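Local atomic coordinates of L-amino acid deaminase (Proteus vulgaris, PDB entry 5I39), a protein that binds FAD and probably acts as a membrane-bound oxidoreductase, deaminating L-amino acids to the corresponding 2-oxo acids. Residues A[259-268]-A[291-301]; A[115-125]-A[174-185]. All blocks are in the same frame, centred on the assembly; numbering follows the deposited sequence. Where two conformers were deposited one is given.

Contact 1 of 2, residues A[259-268]-A[291-301]. With FAD (flavin-adenine dinucleotide), chain B; EDO (1,2-ethanediol), chain K.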
loop_
_atom_site.group_PDB
_atom_site.type_symbol
_atom_site.label_atom_id
_atom_site.label_comp_id
_atom_site.label_asym_id
_atom_site.label_seq_id
_atom_site.Cartn_x
_atom_site.Cartn_y
_atom_site.Cartn_z
ATOM N N ALA A 259 1.130 14.589 1.413
ATOM C CA ALA A 259 2.395 14.386 0.725
ATOM C C ALA A 259 2.059 13.971 -0.695
ATOM O O ALA A 259 0.999 13.391 -0.945
ATOM C CB ALA A 259 3.226 13.325 1.421
ATOM N N TYR A 260 2.956 14.282 -1.623
ATOM C CA TYR A 260 2.740 14.002 -3.038
ATOM C C TYR A 260 3.977 13.354 -3.629
ATOM O O TYR A 260 5.100 13.646 -3.215
ATOM C CB TYR A 260 2.388 15.287 -3.791
ATOM C CG TYR A 260 1.130 15.935 -3.269
ATOM C CD1 TYR A 260 -0.118 15.571 -3.772
ATOM C CD2 TYR A 260 1.178 16.889 -2.251
ATOM C CE1 TYR A 260 -1.282 16.146 -3.288
ATOM C CE2 TYR A 260 0.016 17.471 -1.761
ATOM C CZ TYR A 260 -1.211 17.096 -2.286
ATOM O OH TYR A 260 -2.372 17.658 -1.815
ATOM N N GLN A 261 3.761 12.472 -4.595
ATOM C CA GLN A 261 4.845 11.715 -5.212
ATOM C C GLN A 261 4.491 11.410 -6.660
ATOM O O GLN A 261 3.339 11.093 -6.966
ATOM C CB GLN A 261 5.071 10.431 -4.411
ATOM C CG GLN A 261 6.255 9.581 -4.827
ATOM C CD GLN A 261 6.628 8.578 -3.744
ATOM O OE1 GLN A 261 7.099 8.956 -2.678
ATOM N NE2 GLN A 261 6.401 7.302 -4.000
ATOM N N SER A 262 5.489 11.544 -7.537
ATOM C CA SER A 262 5.330 11.243 -8.960
ATOM C C SER A 262 5.799 9.826 -9.269
ATOM O O SER A 262 6.629 9.262 -8.549
ATOM C CB SER A 262 6.105 12.246 -9.816
ATOM O OG SER A 262 5.477 13.515 -9.800
ATOM N N GLN A 263 5.251 9.265 -10.344
ATOM C CA GLN A 263 5.550 7.906 -10.787
ATOM C C GLN A 263 5.598 7.850 -12.300
ATOM O O GLN A 263 4.893 8.602 -12.981
ATOM C CB GLN A 263 4.472 6.937 -10.306
ATOM C CG GLN A 263 4.331 6.813 -8.804
ATOM C CD GLN A 263 5.582 6.302 -8.114
ATOM O OE1 GLN A 263 6.423 5.619 -8.702
ATOM N NE2 GLN A 263 5.712 6.633 -6.863
ATOM N N GLN A 264 6.424 6.946 -12.812
ATOM C CA GLN A 264 6.569 6.715 -14.244
ATOM C C GLN A 264 6.567 5.221 -14.523
ATOM O O GLN A 264 6.908 4.415 -13.652
ATOM C CB GLN A 264 7.875 7.318 -14.751
ATOM C CG GLN A 264 7.973 8.818 -14.548
ATOM C CD GLN A 264 9.384 9.337 -14.723
ATOM O OE1 GLN A 264 10.312 8.862 -14.070
ATOM N NE2 GLN A 264 9.551 10.329 -15.585
ATOM N N LEU A 265 6.167 4.860 -15.737
ATOM C CA LEU A 265 6.197 3.480 -16.195
ATOM C C LEU A 265 6.816 3.479 -17.580
ATOM O O LEU A 265 6.357 4.214 -18.457
ATOM C CB LEU A 265 4.788 2.881 -16.235
ATOM C CG LEU A 265 4.688 1.409 -16.663
ATOM C CD1 LEU A 265 5.363 0.495 -15.654
ATOM C CD2 LEU A 265 3.240 0.990 -16.862
ATOM N N ILE A 266 7.854 2.667 -17.769
ATOM C CA ILE A 266 8.543 2.558 -19.054
ATOM C C ILE A 266 8.531 1.120 -19.549
ATOM O O ILE A 266 8.385 0.174 -18.767
ATOM C CB ILE A 266 9.988 3.118 -18.994
ATOM C CG1 ILE A 266 10.893 2.285 -18.070
ATOM C CG2 ILE A 266 9.951 4.583 -18.567
ATOM C CD1 ILE A 266 12.352 2.692 -18.098
ATOM N N SER A 267 8.691 0.957 -20.858
ATOM C CA SER A 267 8.745 -0.369 -21.451
ATOM C C SER A 267 10.051 -1.066 -21.089
ATOM O O SER A 267 11.032 -0.433 -20.681
ATOM C CB SER A 267 8.559 -0.309 -22.969
ATOM O OG SER A 267 9.602 0.409 -23.603
ATOM N N GLY A 268 10.031 -2.385 -21.228
ATOM C CA GLY A 268 11.135 -3.234 -20.822
ATOM C C GLY A 268 12.258 -3.320 -21.829
ATOM O O GLY A 268 12.296 -2.597 -22.825
ATOM N N GLY A 291 7.253 -7.310 -17.277
ATOM C CA GLY A 291 8.543 -6.869 -17.810
ATOM C C GLY A 291 8.671 -5.383 -18.093
ATOM O O GLY A 291 9.737 -4.937 -18.503
ATOM N N THR A 292 7.605 -4.609 -17.888
ATOM C CA THR A 292 7.719 -3.151 -17.866
ATOM C C THR A 292 8.424 -2.751 -16.566
ATOM O O THR A 292 8.597 -3.580 -15.666
ATOM C CB THR A 292 6.345 -2.459 -17.984
ATOM O OG1 THR A 292 5.498 -2.855 -16.900
ATOM C CG2 THR A 292 5.672 -2.804 -19.316
ATOM N N TYR A 293 8.838 -1.491 -16.475
ATOM C CA TYR A 293 9.557 -0.987 -15.305
ATOM C C TYR A 293 8.926 0.270 -14.738
ATOM O O TYR A 293 8.774 1.277 -15.441
ATOM C CB TYR A 293 11.023 -0.703 -15.639
ATOM C CG TYR A 293 11.882 -1.941 -15.657
ATOM C CD1 TYR A 293 11.853 -2.814 -16.742
ATOM C CD2 TYR A 293 12.716 -2.253 -14.583
ATOM C CE1 TYR A 293 12.634 -3.960 -16.763
ATOM C CE2 TYR A 293 13.502 -3.395 -14.594
ATOM C CZ TYR A 293 13.457 -4.246 -15.684
ATOM O OH TYR A 293 14.237 -5.378 -15.690
ATOM N N ALA A 294 8.588 0.202 -13.456
ATOM C CA ALA A 294 8.217 1.371 -12.686
ATOM C C ALA A 294 9.484 2.130 -12.305
ATOM O O ALA A 294 10.500 1.526 -11.979
ATOM C CB ALA A 294 7.459 0.949 -11.443
ATOM N N THR A 295 9.416 3.454 -12.358
ATOM C CA THR A 295 10.535 4.310 -11.957
ATOM C C THR A 295 10.007 5.681 -11.557
ATOM O O THR A 295 8.877 6.025 -11.861
ATOM C CB THR A 295 11.587 4.440 -13.089
ATOM O OG1 THR A 295 12.679 5.264 -12.659
ATOM C CG2 THR A 295 10.982 5.033 -14.360
ATOM N N SER A 296 10.847 6.467 -10.895
ATOM C CA SER A 296 10.492 7.830 -10.484
ATOM C C SER A 296 11.727 8.529 -9.933
ATOM O O SER A 296 12.610 7.857 -9.421
ATOM C CB SER A 296 9.405 7.788 -9.407
ATOM O OG SER A 296 9.275 9.019 -8.723
ATOM N N PRO A 297 11.791 9.877 -10.020
ATOM C CA PRO A 297 12.913 10.579 -9.370
ATOM C C PRO A 297 12.951 10.465 -7.838
ATOM O O PRO A 297 14.009 10.663 -7.247
ATOM C CB PRO A 297 12.708 12.040 -9.791
ATOM C CG PRO A 297 11.278 12.139 -10.191
ATOM C CD PRO A 297 10.934 10.806 -10.779
ATOM N N ARG A 298 11.812 10.170 -7.211
ATOM C CA ARG A 298 11.745 9.955 -5.764
ATOM C C ARG A 298 10.555 9.049 -5.439
ATOM O O ARG A 298 9.419 9.362 -5.804
ATOM C CB ARG A 298 11.608 11.294 -5.035
ATOM C CG ARG A 298 11.785 11.200 -3.528
ATOM C CD ARG A 298 11.475 12.517 -2.828
ATOM N NE ARG A 298 12.494 13.544 -3.070
ATOM C CZ ARG A 298 13.580 13.769 -2.322
ATOM N NH1 ARG A 298 13.852 13.041 -1.236
ATOM N NH2 ARG A 298 14.417 14.746 -2.669
ATOM N N VAL A 299 10.825 7.939 -4.750
ATOM C CA VAL A 299 9.791 6.930 -4.426
ATOM C C VAL A 299 9.468 6.768 -2.933
ATOM O O VAL A 299 8.538 6.030 -2.596
ATOM C CB VAL A 299 10.119 5.537 -5.027
ATOM C CG1 VAL A 299 10.106 5.601 -6.545
ATOM C CG2 VAL A 299 11.450 4.987 -4.521
ATOM N N ILE A 300 10.213 7.434 -2.052
ATOM C CA ILE A 300 9.939 7.411 -0.607
ATOM C C ILE A 300 9.962 8.861 -0.100
ATOM O O ILE A 300 10.996 9.528 -0.180
ATOM C CB ILE A 300 10.945 6.509 0.167
ATOM C CG1 ILE A 300 10.854 5.047 -0.321
ATOM C CG2 ILE A 300 10.682 6.573 1.672
ATOM C CD1 ILE A 300 11.915 4.120 0.210
ATOM N N VAL A 301 8.821 9.343 0.397
ATOM C CA VAL A 301 8.720 10.714 0.947
ATOM C C VAL A 301 9.509 10.863 2.252
ATOM O O VAL A 301 9.580 9.935 3.059
ATOM C CB VAL A 301 7.256 11.199 1.169
ATOM C CG1 VAL A 301 6.516 11.327 -0.151
ATOM C CG2 VAL A 301 6.487 10.318 2.146
HETATM P PA FAD B . -7.149 4.852 -1.148
HETATM O O1A FAD B . -6.912 6.302 -1.585
HETATM O O2A FAD B . -6.655 3.814 -2.138
HETATM O O5B FAD B . -8.695 4.544 -0.937
HETATM C C5B FAD B . -9.537 5.337 -0.114
HETATM C C4B FAD B . -10.885 5.357 -0.809
HETATM O O4B FAD B . -11.841 6.005 0.054
HETATM C C3B FAD B . -10.846 6.158 -2.112
HETATM O O3B FAD B . -11.175 5.309 -3.210
HETATM C C2B FAD B . -11.864 7.279 -1.851
HETATM O O2B FAD B . -12.581 7.688 -3.032
HETATM C C1B FAD B . -12.758 6.676 -0.784
HETATM N N9A FAD B . -13.473 7.635 0.065
HETATM C C8A FAD B . -12.954 8.655 0.718
HETATM N N7A FAD B . -13.879 9.303 1.457
HETATM C C5A FAD B . -15.011 8.648 1.234
HETATM C C6A FAD B . -16.395 8.785 1.680
HETATM N N6A FAD B . -16.745 9.779 2.521
HETATM N N1A FAD B . -17.307 7.897 1.239
HETATM C C2A FAD B . -16.970 6.891 0.422
HETATM N N3A FAD B . -15.730 6.710 -0.050
HETATM C C4A FAD B . -14.755 7.544 0.333
HETATM N N1 FAD B . 2.624 1.618 -0.532
HETATM C C2 FAD B . 3.413 0.540 -0.579
HETATM O O2 FAD B . 3.209 -0.367 0.247
HETATM N N3 FAD B . 4.407 0.443 -1.495
HETATM C C4 FAD B . 4.703 1.392 -2.390
HETATM O O4 FAD B . 5.599 1.236 -3.207
HETATM C C4X FAD B . 3.899 2.621 -2.392
HETATM N N5 FAD B . 4.141 3.675 -3.218
HETATM C C5X FAD B . 3.265 4.682 -3.290
HETATM C C6 FAD B . 3.370 5.664 -4.278
HETATM C C7 FAD B . 2.433 6.685 -4.406
HETATM C C7M FAD B . 2.545 7.704 -5.518
HETATM C C8 FAD B . 1.304 6.753 -3.466
HETATM C C8M FAD B . 0.239 7.817 -3.581
HETATM C C9 FAD B . 1.210 5.786 -2.465
HETATM C C9A FAD B . 2.142 4.763 -2.338
HETATM N N10 FAD B . 2.046 3.794 -1.331
HETATM C C10 FAD B . 2.823 2.640 -1.384
HETATM C "C1'" FAD B . 1.014 3.867 -0.316
HETATM C "C2'" FAD B . -0.229 3.123 -0.654
HETATM O "O2'" FAD B . -0.534 3.332 -2.029
HETATM C "C3'" FAD B . -1.332 3.654 0.257
HETATM O "O3'" FAD B . -0.910 3.659 1.647
HETATM C "C4'" FAD B . -2.609 2.852 0.176
HETATM O "O4'" FAD B . -3.004 2.687 -1.199
HETATM C "C5'" FAD B . -3.707 3.563 0.945
HETATM O "O5'" FAD B . -4.891 2.782 0.776
HETATM P P FAD B . -6.304 3.396 1.274
HETATM O O1P FAD B . -7.340 2.340 1.032
HETATM O O2P FAD B . -6.134 3.995 2.654
HETATM O O3P FAD B . -6.498 4.694 0.316
HETATM C C1 EDO K . 5.667 5.211 -0.546
HETATM O O1 EDO K . 5.841 3.825 -0.224
HETATM C C2 EDO K . 6.358 6.088 0.495
HETATM O O2 EDO K . 6.491 7.436 0.015
HETATM O O HOH W 1 8.296 11.824 -7.032
HETATM O O HOH W 2 12.891 8.022 -13.375
#
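Gln264 N donates to Thr295 O over 2.8 Å, and this bond with its return partner from Thr295 N marks one of two hydrogen-bonded antiparallel pairs; the other joins Ile266 and Tyr293. Leu265 and Ala294 form the non-hydrogen-bonded pair between them. On the face shared by Gln264, Ile266, Tyr293 and Thr295, the side chains of Ile266 and Tyr293 cross at a slant, CG1 of the isoleucine lying 3.9 Å from CB of the tyrosine, while Leu325 and Leu328 of helix 318-331 pack on Ile266. A water donates to both Gln264 OE1 and Thr295 OG1, the latter also hydrogen-bonded to Phe284 O. The amide nitrogen of that glutamine is held by Gln343 and Leu321.

Toward the flavin the two segments draw apart and side chains take over. Ser296 OG stands 2.7 Å from Ser262 O and 2.9 Å from Arg298 O, with a single proton that could serve either. A second water accepts from Ser262 N and donates to Arg298 O. Gln261 reaches the Val299 carbonyl through a chain extended past CG (chi2 163°); the NE2 to Val299 O bond, 2.9 Å long, is weak because it is bent to 127°. The same NE2 approaches C6 of the FAD to 3.5 Å. Val301 N donates to O2 of an ethanediol, probably from the crystallisation liquor, at 3.0 Å, and that hydroxyl gives a weak hydrogen bond to Gln261 OE1. Hydroxyl, amide and water links thus replace regular backbone pairing where the segments separate, next to C6 and C7M of the flavin.

Contact 2 of 2, residues A[115-125]-A[174-185]. With EDO (1,2-ethanediol), chain I.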
loop_
_atom_site.group_PDB
_atom_site.type_symbol
_atom_site.label_atom_id
_atom_site.label_comp_id
_atom_site.label_asym_id
_atom_site.label_seq_id
_atom_site.Cartn_x
_atom_site.Cartn_y
_atom_site.Cartn_z
ATOM N N THR A 115 -0.282 -10.077 -9.394
ATOM C CA THR A 115 1.048 -9.550 -9.774
ATOM C C THR A 115 2.069 -9.557 -8.639
ATOM O O THR A 115 3.222 -9.197 -8.873
ATOM C CB THR A 115 1.067 -8.172 -10.489
ATOM O OG1 THR A 115 0.742 -7.116 -9.577
ATOM C CG2 THR A 115 0.147 -8.170 -11.687
ATOM N N TYR A 116 1.698 -10.003 -7.436
ATOM C CA TYR A 116 2.685 -10.055 -6.366
ATOM C C TYR A 116 3.800 -11.027 -6.735
ATOM O O TYR A 116 3.531 -12.154 -7.177
ATOM C CB TYR A 116 2.106 -10.455 -5.013
ATOM C CG TYR A 116 3.121 -10.239 -3.905
ATOM C CD1 TYR A 116 3.371 -8.962 -3.418
ATOM C CD2 TYR A 116 3.866 -11.294 -3.379
ATOM C CE1 TYR A 116 4.314 -8.730 -2.427
ATOM C CE2 TYR A 116 4.811 -11.076 -2.384
ATOM C CZ TYR A 116 5.025 -9.794 -1.906
ATOM O OH TYR A 116 5.935 -9.549 -0.905
ATOM N N ARG A 117 5.038 -10.572 -6.552
ATOM C CA ARG A 117 6.227 -11.389 -6.760
ATOM C C ARG A 117 7.189 -11.153 -5.614
ATOM O O ARG A 117 7.314 -10.029 -5.125
ATOM C CB ARG A 117 6.939 -11.000 -8.060
ATOM C CG ARG A 117 6.111 -11.159 -9.326
ATOM C CD ARG A 117 5.918 -12.615 -9.708
ATOM N NE ARG A 117 5.160 -12.750 -10.954
ATOM C CZ ARG A 117 3.830 -12.750 -11.062
ATOM N NH1 ARG A 117 3.051 -12.640 -9.987
ATOM N NH2 ARG A 117 3.270 -12.879 -12.259
ATOM N N THR A 118 7.873 -12.213 -5.200
ATOM C CA THR A 118 9.034 -12.076 -4.325
ATOM C C THR A 118 10.219 -11.824 -5.250
ATOM O O THR A 118 10.624 -12.699 -6.017
ATOM C CB THR A 118 9.211 -13.311 -3.438
ATOM O OG1 THR A 118 8.089 -13.401 -2.555
ATOM C CG2 THR A 118 10.456 -13.197 -2.589
ATOM N N GLN A 119 10.738 -10.604 -5.176
ATOM C CA GLN A 119 11.604 -10.034 -6.201
ATOM C C GLN A 119 13.037 -9.764 -5.754
ATOM O O GLN A 119 13.978 -10.018 -6.511
ATOM C CB GLN A 119 10.971 -8.727 -6.666
ATOM C CG GLN A 119 11.800 -7.920 -7.638
ATOM C CD GLN A 119 11.029 -6.724 -8.126
ATOM O OE1 GLN A 119 10.692 -5.838 -7.343
ATOM N NE2 GLN A 119 10.725 -6.693 -9.417
ATOM N N GLY A 120 13.201 -9.194 -4.567
ATOM C CA GLY A 120 14.515 -8.771 -4.102
ATOM C C GLY A 120 14.813 -7.327 -4.460
ATOM O O GLY A 120 14.470 -6.851 -5.548
ATOM N N ARG A 121 15.469 -6.634 -3.535
ATOM C CA ARG A 121 15.717 -5.200 -3.642
ATOM C C ARG A 121 17.122 -4.880 -3.175
ATOM O O ARG A 121 17.499 -5.233 -2.059
ATOM C CB ARG A 121 14.714 -4.421 -2.793
ATOM C CG ARG A 121 14.906 -2.913 -2.770
ATOM C CD ARG A 121 13.817 -2.290 -1.924
ATOM N NE ARG A 121 13.827 -0.828 -1.927
ATOM C CZ ARG A 121 14.607 -0.059 -1.166
ATOM N NH1 ARG A 121 14.507 1.260 -1.263
ATOM N NH2 ARG A 121 15.490 -0.581 -0.313
ATOM N N VAL A 122 17.871 -4.186 -4.030
ATOM C CA VAL A 122 19.221 -3.746 -3.675
ATOM C C VAL A 122 19.226 -2.232 -3.541
ATOM O O VAL A 122 18.813 -1.502 -4.446
ATOM C CB VAL A 122 20.334 -4.233 -4.641
ATOM C CG1 VAL A 122 20.525 -5.736 -4.507
ATOM C CG2 VAL A 122 20.072 -3.846 -6.092
ATOM N N GLU A 123 19.666 -1.765 -2.374
ATOM C CA GLU A 123 19.808 -0.335 -2.116
ATOM C C GLU A 123 21.254 -0.040 -1.752
ATOM O O GLU A 123 21.738 -0.453 -0.695
ATOM C CB GLU A 123 18.871 0.162 -1.014
ATOM C CG GLU A 123 19.021 1.664 -0.795
ATOM C CD GLU A 123 18.011 2.288 0.145
ATOM O OE1 GLU A 123 16.990 1.657 0.476
ATOM O OE2 GLU A 123 18.250 3.449 0.543
ATOM N N VAL A 124 21.944 0.678 -2.632
ATOM C CA VAL A 124 23.300 1.134 -2.349
ATOM C C VAL A 124 23.206 2.317 -1.376
ATOM O O VAL A 124 22.454 3.255 -1.633
ATOM C CB VAL A 124 24.032 1.526 -3.649
ATOM C CG1 VAL A 124 25.366 2.203 -3.358
ATOM C CG2 VAL A 124 24.240 0.297 -4.524
ATOM N N PRO A 125 23.957 2.282 -0.258
ATOM C CA PRO A 125 23.883 3.388 0.700
ATOM C C PRO A 125 24.432 4.697 0.133
ATOM O O PRO A 125 25.250 4.682 -0.782
ATOM C CB PRO A 125 24.745 2.900 1.869
ATOM C CG PRO A 125 25.702 1.947 1.252
ATOM C CD PRO A 125 24.917 1.254 0.180
ATOM N N ILE A 174 28.793 -1.970 -2.779
ATOM C CA ILE A 174 28.139 -2.516 -1.595
ATOM C C ILE A 174 26.677 -2.098 -1.582
ATOM O O ILE A 174 26.337 -1.016 -2.055
ATOM C CB ILE A 174 28.886 -2.073 -0.306
ATOM C CG1 ILE A 174 28.425 -2.887 0.904
ATOM C CG2 ILE A 174 28.742 -0.570 -0.057
ATOM C CD1 ILE A 174 29.412 -2.854 2.052
ATOM N N ALA A 175 25.816 -2.957 -1.050
ATOM C CA ALA A 175 24.391 -2.643 -0.968
ATOM C C ALA A 175 23.702 -3.452 0.103
ATOM O O ALA A 175 24.152 -4.537 0.466
ATOM C CB ALA A 175 23.713 -2.898 -2.301
ATOM N N GLY A 176 22.591 -2.913 0.588
ATOM C CA GLY A 176 21.657 -3.675 1.401
ATOM C C GLY A 176 20.686 -4.410 0.500
ATOM O O GLY A 176 20.040 -3.799 -0.348
ATOM N N PHE A 177 20.586 -5.721 0.695
ATOM C CA PHE A 177 19.772 -6.600 -0.142
ATOM C C PHE A 177 18.635 -7.174 0.680
ATOM O O PHE A 177 18.858 -8.018 1.547
ATOM C CB PHE A 177 20.653 -7.727 -0.693
ATOM C CG PHE A 177 19.963 -8.678 -1.656
ATOM C CD1 PHE A 177 19.003 -8.252 -2.581
ATOM C CD2 PHE A 177 20.342 -10.015 -1.680
ATOM C CE1 PHE A 177 18.429 -9.149 -3.477
ATOM C CE2 PHE A 177 19.771 -10.909 -2.570
ATOM C CZ PHE A 177 18.812 -10.478 -3.470
ATOM N N GLU A 178 17.420 -6.696 0.431
ATOM C CA GLU A 178 16.231 -7.292 1.026
ATOM C C GLU A 178 15.809 -8.364 0.040
ATOM O O GLU A 178 15.080 -8.094 -0.923
ATOM C CB GLU A 178 15.145 -6.243 1.250
ATOM C CG GLU A 178 13.876 -6.802 1.873
ATOM C CD GLU A 178 12.910 -5.745 2.367
ATOM O OE1 GLU A 178 13.329 -4.611 2.668
ATOM O OE2 GLU A 178 11.707 -6.078 2.496
ATOM N N GLU A 179 16.316 -9.576 0.251
ATOM C CA GLU A 179 16.203 -10.630 -0.759
ATOM C C GLU A 179 14.756 -10.999 -1.065
ATOM O O GLU A 179 14.432 -11.361 -2.191
ATOM C CB GLU A 179 16.999 -11.877 -0.357
ATOM C CG GLU A 179 16.956 -12.963 -1.437
ATOM C CD GLU A 179 18.054 -14.005 -1.341
ATOM O OE1 GLU A 179 18.634 -14.189 -0.260
ATOM O OE2 GLU A 179 18.327 -14.673 -2.363
ATOM N N ASP A 180 13.900 -10.906 -0.056
ATOM C CA ASP A 180 12.492 -11.262 -0.206
ATOM C C ASP A 180 11.568 -10.055 -0.361
ATOM O O ASP A 180 10.374 -10.160 -0.094
ATOM C CB ASP A 180 12.044 -12.132 0.970
ATOM C CG ASP A 180 11.975 -11.370 2.268
ATOM O OD1 ASP A 180 12.692 -10.348 2.420
ATOM O OD2 ASP A 180 11.192 -11.795 3.136
ATOM N N SER A 181 12.091 -8.911 -0.802
ATOM C CA SER A 181 11.219 -7.766 -1.052
ATOM C C SER A 181 10.145 -8.159 -2.057
ATOM O O SER A 181 10.391 -8.951 -2.975
ATOM C CB SER A 181 11.995 -6.573 -1.596
ATOM O OG SER A 181 12.445 -6.822 -2.917
ATOM N N GLY A 182 8.955 -7.605 -1.863
ATOM C CA GLY A 182 7.839 -7.851 -2.750
ATOM C C GLY A 182 7.688 -6.802 -3.824
ATOM O O GLY A 182 8.144 -5.666 -3.681
ATOM N N SER A 183 7.009 -7.202 -4.890
ATOM C CA SER A 183 6.625 -6.330 -5.985
ATOM C C SER A 183 5.157 -6.570 -6.287
ATOM O O SER A 183 4.720 -7.714 -6.317
ATOM C CB SER A 183 7.456 -6.680 -7.214
ATOM O OG SER A 183 7.031 -5.982 -8.368
ATOM N N PHE A 184 4.406 -5.498 -6.511
ATOM C CA PHE A 184 3.018 -5.591 -6.988
ATOM C C PHE A 184 2.758 -4.410 -7.908
ATOM O O PHE A 184 3.337 -3.340 -7.733
ATOM C CB PHE A 184 1.940 -5.722 -5.869
ATOM C CG PHE A 184 2.275 -5.058 -4.547
ATOM C CD1 PHE A 184 2.945 -3.836 -4.468
ATOM C CD2 PHE A 184 1.855 -5.649 -3.354
ATOM C CE1 PHE A 184 3.229 -3.255 -3.240
ATOM C CE2 PHE A 184 2.134 -5.065 -2.127
ATOM C CZ PHE A 184 2.828 -3.872 -2.071
ATOM N N ASP A 185 1.891 -4.619 -8.892
ATOM C CA ASP A 185 1.707 -3.643 -9.967
ATOM C C ASP A 185 0.375 -2.917 -9.775
ATOM O O ASP A 185 -0.667 -3.565 -9.638
ATOM C CB ASP A 185 1.729 -4.327 -11.337
ATOM C CG ASP A 185 2.984 -5.163 -11.575
ATOM O OD1 ASP A 185 3.993 -5.006 -10.851
ATOM O OD2 ASP A 185 2.955 -5.997 -12.507
HETATM C C1 EDO I . 20.470 5.888 -1.894
HETATM O O1 EDO I . 20.849 5.250 -0.674
HETATM C C2 EDO I . 19.391 5.050 -2.565
HETATM O O2 EDO I . 18.222 4.961 -1.739
HETATM O O HOH W 3 5.089 -7.311 -9.755
HETATM O O HOH W 4 7.942 -11.402 -0.581
HETATM O O HOH W 5 10.776 -5.428 -4.613
HETATM O O HOH W 6 15.236 -12.413 -4.611
#
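Tyr116 and Phe184 meet at a slant, their ring planes 59° apart: CD2 of the phenylalanine comes to the edge of the tyrosine ring, in its plane, 3.6 Å from CD1. A first torsion of -169°, which turns CG of Tyr116 away from the backbone N, carries the ring across the partner strand and sets its OH 3.1 Å from Gly182 CA. A water joins that hydroxyl to Thr118 OG1 and Asp180 O. Nearby, Thr115 OG1 accepts the amide of Asp185 at 2.8 Å, and the two side chains lie obliquely to each other.

In the second half Phe177 turns its ring toward the neighbouring strand. Val122 CG1 touches CD1 at 3.5 Å, the Arg121 carbonyl sits at the ring edge, and Glu179 CA lies over one face, 3.7 Å above the ring centre. On the other side of the sheet, the extended Arg121 grips Glu123 OE1 end-on with both terminal nitrogens, the carboxylate oxygen lying nearly in the guanidinium plane. NH2, at 2.8 Å, uses the anti lone pair of OE1, whereas NH1 arrives from above the carboxylate plane. Gln82 holds the NE of this arginine, and Lys100 pairs with Glu178 beyond.

Between the halves the register slips by one residue: Ser181, the last residue of a type I turn that starts at Glu178, accepts through its O from both Gln119 N and Gly120 N. The result is an antiparallel strand pair interrupted by this turn, part of the large mixed sheet that accompanies the Rossmann-type FAD-binding sheet in this oxidoreductase family.

Contact 1 and contact 2 belong to the same mixed sheet, their centres 15 Å apart, and reach different ends of the isoalloxazine. Gln261 and Gln263 of contact 1 adjoin its dimethylbenzene end, with Gln263 CG 3.8 Å from FAD C7M. Phe184 of contact 2 approaches the pyrimidine end, its CZ 4.2 Å from FAD O2. Direct touching is slight: Ile300 CD1 packs 4.1 Å from Arg121 NH1. Two residues outside both contacts link them further. Arg286 on strand 283-287 packs on Ala294 and forms a salt bridge with Asp185, while Gln82, whose carbonyl binds FAD, adjoins Ile300 and accepts from Arg121.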